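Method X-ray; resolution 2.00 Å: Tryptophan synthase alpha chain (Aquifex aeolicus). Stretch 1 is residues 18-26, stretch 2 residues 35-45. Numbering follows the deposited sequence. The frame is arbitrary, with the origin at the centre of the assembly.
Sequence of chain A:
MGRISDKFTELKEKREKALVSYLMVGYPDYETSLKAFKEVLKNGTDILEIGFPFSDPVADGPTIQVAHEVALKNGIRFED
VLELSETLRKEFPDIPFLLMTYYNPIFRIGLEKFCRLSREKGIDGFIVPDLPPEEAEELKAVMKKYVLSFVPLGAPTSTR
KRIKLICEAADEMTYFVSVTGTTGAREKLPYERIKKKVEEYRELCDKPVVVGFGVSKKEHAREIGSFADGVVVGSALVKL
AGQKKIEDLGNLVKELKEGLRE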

# COMPACT_ATOMS: atom_id res chain seq x y z
N ALA A 18 6.95 6.55 -7.85
CA ALA A 18 6.65 5.17 -7.52
C ALA A 18 5.24 4.73 -7.88
O ALA A 18 4.29 5.51 -7.80
CB ALA A 18 6.87 4.94 -6.03
N LEU A 19 5.11 3.48 -8.31
CA LEU A 19 3.81 2.91 -8.60
C LEU A 19 3.59 1.91 -7.47
O LEU A 19 4.38 0.97 -7.30
CB LEU A 19 3.78 2.16 -9.94
CG LEU A 19 2.51 1.30 -10.10
CD1 LEU A 19 1.27 2.17 -9.95
CD2 LEU A 19 2.51 0.61 -11.45
N VAL A 20 2.55 2.14 -6.68
CA VAL A 20 2.22 1.25 -5.57
C VAL A 20 1.01 0.44 -6.01
O VAL A 20 -0.05 1.00 -6.25
CB VAL A 20 1.86 2.07 -4.31
CG1 VAL A 20 1.53 1.15 -3.16
CG2 VAL A 20 3.02 2.98 -3.94
N SER A 21 1.18 -0.88 -6.12
CA SER A 21 0.09 -1.75 -6.56
C SER A 21 -0.52 -2.51 -5.39
O SER A 21 0.20 -3.09 -4.57
CB SER A 21 0.58 -2.73 -7.62
OG SER A 21 1.10 -2.03 -8.74
N TYR A 22 -1.84 -2.52 -5.35
CA TYR A 22 -2.58 -3.18 -4.28
C TYR A 22 -3.44 -4.32 -4.81
O TYR A 22 -4.28 -4.12 -5.69
CB TYR A 22 -3.43 -2.10 -3.58
CG TYR A 22 -4.39 -2.55 -2.50
CD1 TYR A 22 -4.10 -3.63 -1.67
CD2 TYR A 22 -5.58 -1.85 -2.28
CE1 TYR A 22 -4.98 -4.01 -0.64
CE2 TYR A 22 -6.46 -2.21 -1.26
CZ TYR A 22 -6.16 -3.30 -0.45
OH TYR A 22 -7.04 -3.66 0.54
N LEU A 23 -3.19 -5.52 -4.30
CA LEU A 23 -3.94 -6.72 -4.68
C LEU A 23 -4.31 -7.46 -3.39
O LEU A 23 -3.65 -7.30 -2.37
CB LEU A 23 -3.11 -7.64 -5.59
CG LEU A 23 -2.93 -7.24 -7.06
CD1 LEU A 23 -1.95 -8.22 -7.72
CD2 LEU A 23 -4.27 -7.27 -7.76
N MET A 24 -5.36 -8.28 -3.46
CA MET A 24 -5.83 -9.04 -2.30
C MET A 24 -5.42 -10.51 -2.36
O MET A 24 -5.62 -11.17 -3.37
CB MET A 24 -7.36 -8.95 -2.22
CG MET A 24 -7.97 -9.69 -1.03
SD MET A 24 -7.70 -8.82 0.52
CE MET A 24 -8.67 -7.37 0.24
N VAL A 25 -4.85 -11.01 -1.27
CA VAL A 25 -4.44 -12.41 -1.23
C VAL A 25 -5.69 -13.28 -1.21
O VAL A 25 -6.58 -13.08 -0.39
CB VAL A 25 -3.63 -12.76 0.04
CG1 VAL A 25 -3.30 -14.25 0.04
CG2 VAL A 25 -2.35 -11.93 0.10
N GLY A 26 -5.77 -14.24 -2.13
CA GLY A 26 -6.91 -15.13 -2.16
C GLY A 26 -8.05 -14.75 -3.10
O GLY A 26 -9.05 -15.45 -3.16
N LYS A 35 -0.47 -15.32 -9.12
CA LYS A 35 -0.05 -15.01 -10.48
C LYS A 35 -0.18 -13.51 -10.71
O LYS A 35 0.69 -12.89 -11.33
CB LYS A 35 -0.91 -15.78 -11.49
CG LYS A 35 -0.70 -17.29 -11.41
CD LYS A 35 -1.62 -18.04 -12.36
CE LYS A 35 -1.45 -19.55 -12.17
NZ LYS A 35 -2.39 -20.34 -13.00
N ALA A 36 -1.26 -12.92 -10.20
CA ALA A 36 -1.51 -11.49 -10.33
C ALA A 36 -0.37 -10.69 -9.67
O ALA A 36 0.17 -9.76 -10.27
CB ALA A 36 -2.84 -11.13 -9.67
N PHE A 37 -0.03 -11.06 -8.44
CA PHE A 37 1.05 -10.40 -7.71
C PHE A 37 2.36 -10.44 -8.51
O PHE A 37 3.05 -9.44 -8.66
CB PHE A 37 1.25 -11.07 -6.35
CG PHE A 37 0.40 -10.49 -5.25
CD1 PHE A 37 0.60 -9.19 -4.80
CD2 PHE A 37 -0.59 -11.26 -4.64
CE1 PHE A 37 -0.17 -8.66 -3.76
CE2 PHE A 37 -1.37 -10.74 -3.61
CZ PHE A 37 -1.16 -9.44 -3.16
N LYS A 38 2.69 -11.62 -9.04
CA LYS A 38 3.91 -11.77 -9.82
C LYS A 38 3.88 -10.90 -11.08
O LYS A 38 4.88 -10.30 -11.45
CB LYS A 38 4.10 -13.24 -10.20
CG LYS A 38 4.44 -14.13 -9.02
CD LYS A 38 4.57 -15.59 -9.43
CE LYS A 38 5.10 -16.44 -8.29
NZ LYS A 38 5.17 -17.88 -8.66
N GLU A 39 2.71 -10.82 -11.70
CA GLU A 39 2.55 -10.03 -12.92
C GLU A 39 2.78 -8.54 -12.69
O GLU A 39 3.49 -7.90 -13.46
CB GLU A 39 1.15 -10.26 -13.50
CG GLU A 39 0.94 -9.67 -14.89
CD GLU A 39 1.83 -10.33 -15.93
OE1 GLU A 39 2.15 -11.52 -15.77
OE2 GLU A 39 2.19 -9.66 -16.93
N VAL A 40 2.19 -7.98 -11.63
CA VAL A 40 2.36 -6.55 -11.38
C VAL A 40 3.80 -6.23 -10.98
O VAL A 40 4.30 -5.14 -11.27
CB VAL A 40 1.37 -6.01 -10.30
CG1 VAL A 40 -0.06 -6.39 -10.67
CG2 VAL A 40 1.74 -6.52 -8.91
N LEU A 41 4.48 -7.18 -10.35
CA LEU A 41 5.87 -6.97 -9.96
C LEU A 41 6.77 -6.99 -11.19
O LEU A 41 7.68 -6.18 -11.33
CB LEU A 41 6.31 -8.05 -8.97
CG LEU A 41 5.66 -7.96 -7.58
CD1 LEU A 41 5.95 -9.22 -6.80
CD2 LEU A 41 6.17 -6.73 -6.85
N LYS A 42 6.50 -7.93 -12.10
CA LYS A 42 7.28 -8.07 -13.32
C LYS A 42 7.11 -6.88 -14.25
O LYS A 42 8.00 -6.57 -15.05
CB LYS A 42 6.88 -9.36 -14.05
CG LYS A 42 7.60 -9.59 -15.37
CD LYS A 42 7.12 -10.86 -16.06
CE LYS A 42 7.77 -11.05 -17.43
NZ LYS A 42 7.51 -9.90 -18.34
N ASN A 43 5.98 -6.20 -14.15
CA ASN A 43 5.71 -5.07 -15.03
C ASN A 43 6.00 -3.66 -14.52
O ASN A 43 5.54 -2.68 -15.11
CB ASN A 43 4.27 -5.18 -15.54
CG ASN A 43 4.15 -6.18 -16.69
OD1 ASN A 43 4.45 -5.85 -17.84
ND2 ASN A 43 3.72 -7.40 -16.38
N GLY A 44 6.75 -3.53 -13.43
CA GLY A 44 7.09 -2.19 -12.97
C GLY A 44 6.62 -1.69 -11.63
O GLY A 44 6.88 -0.53 -11.29
N THR A 45 5.93 -2.52 -10.85
CA THR A 45 5.46 -2.09 -9.54
C THR A 45 6.68 -1.81 -8.65
O THR A 45 7.60 -2.63 -8.56
CB THR A 45 4.57 -3.19 -8.89
OG1 THR A 45 3.32 -3.25 -9.59
CG2 THR A 45 4.31 -2.88 -7.43

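Residues 18-24 form a β-strand, and residues 35-42 belong to a helix that begins earlier in the chain. The helix runs back along the strand. The angle between their N-to-C directions is 172°, so the two are almost exactly antiparallel. Their axes come within 9.1 Å, close enough for side chains to fill the gap. The register follows from this direction. The start of the strand lies near the end of stretch 2, with L19 CA 5.3 Å from T45 CA. The end of the strand lies by the helix, with L23 CA 6.9 Å from F37 CA.

Within the helix, backbone hydrogen bonds of the i to i+4 type run from K35 through K42. N43 is the first residue to leave helical angles. G44 follows with phi 117° and psi 2°. At these angles a CB would press against the carbonyl oxygen of the residue before, which accounts for glycine here. T45 N then bonds back to V40 O at 3.1 Å, which ties the turn to the helix.

The strand alternates its side chains. L19, S21 and L23 point toward the helix stretch, while V20, Y22 and M24 point away. The first three therefore make most of the strand's contact. In all, 432 Å² is buried between the two stretches, counting both sides.

L23 is the centre of the apolar packing and has the largest covered area of any residue here. Its CD1 lies 3.6 Å from A36 CB and 4.0 Å from V40 CG1. The small side chain of A36 sits where the leucine comes close to the helix backbone: L23 CD1 is 3.5 Å from A36 C.

F37 flanks the same leucine. Its CA-to-CB bond points sideways, but the end of the side chain comes nearer to the strand. L23 CB lies over one ring face, 3.8 Å from the centroid of the F37 ring and 24° off the normal. This is a CH-pi contact, in which weakly polarised C-H groups meet the pi electrons. The ring also meets the strand's exit, with V25 CG2 4.0 Å from F37 CE2. This contact is apolar.

The polar link lies nearer the start of the strand and the end of stretch 2. S21 OG donates a hydrogen bond to T45 OG1 at 2.7 Å. T45 OG1 in turn donates to V40 O, also at 2.7 Å. The threonine hydroxyl thus serves as acceptor and donor at once. The relay joins the strand to the helix backbone through the turn, and it satisfies two hydroxyls that are both buried. S21 also adds an apolar touch, with its CB 4.2 Å from V40 CG2.

L19 closes the contact at the start of the strand. Its backbone oxygen, L19 O, is 3.9 Å from T45 CG2, and L19 CB is 4.3 Å from G44 O. These are van der Waals contacts.

K35, K38 and K42 make no contact with the strand.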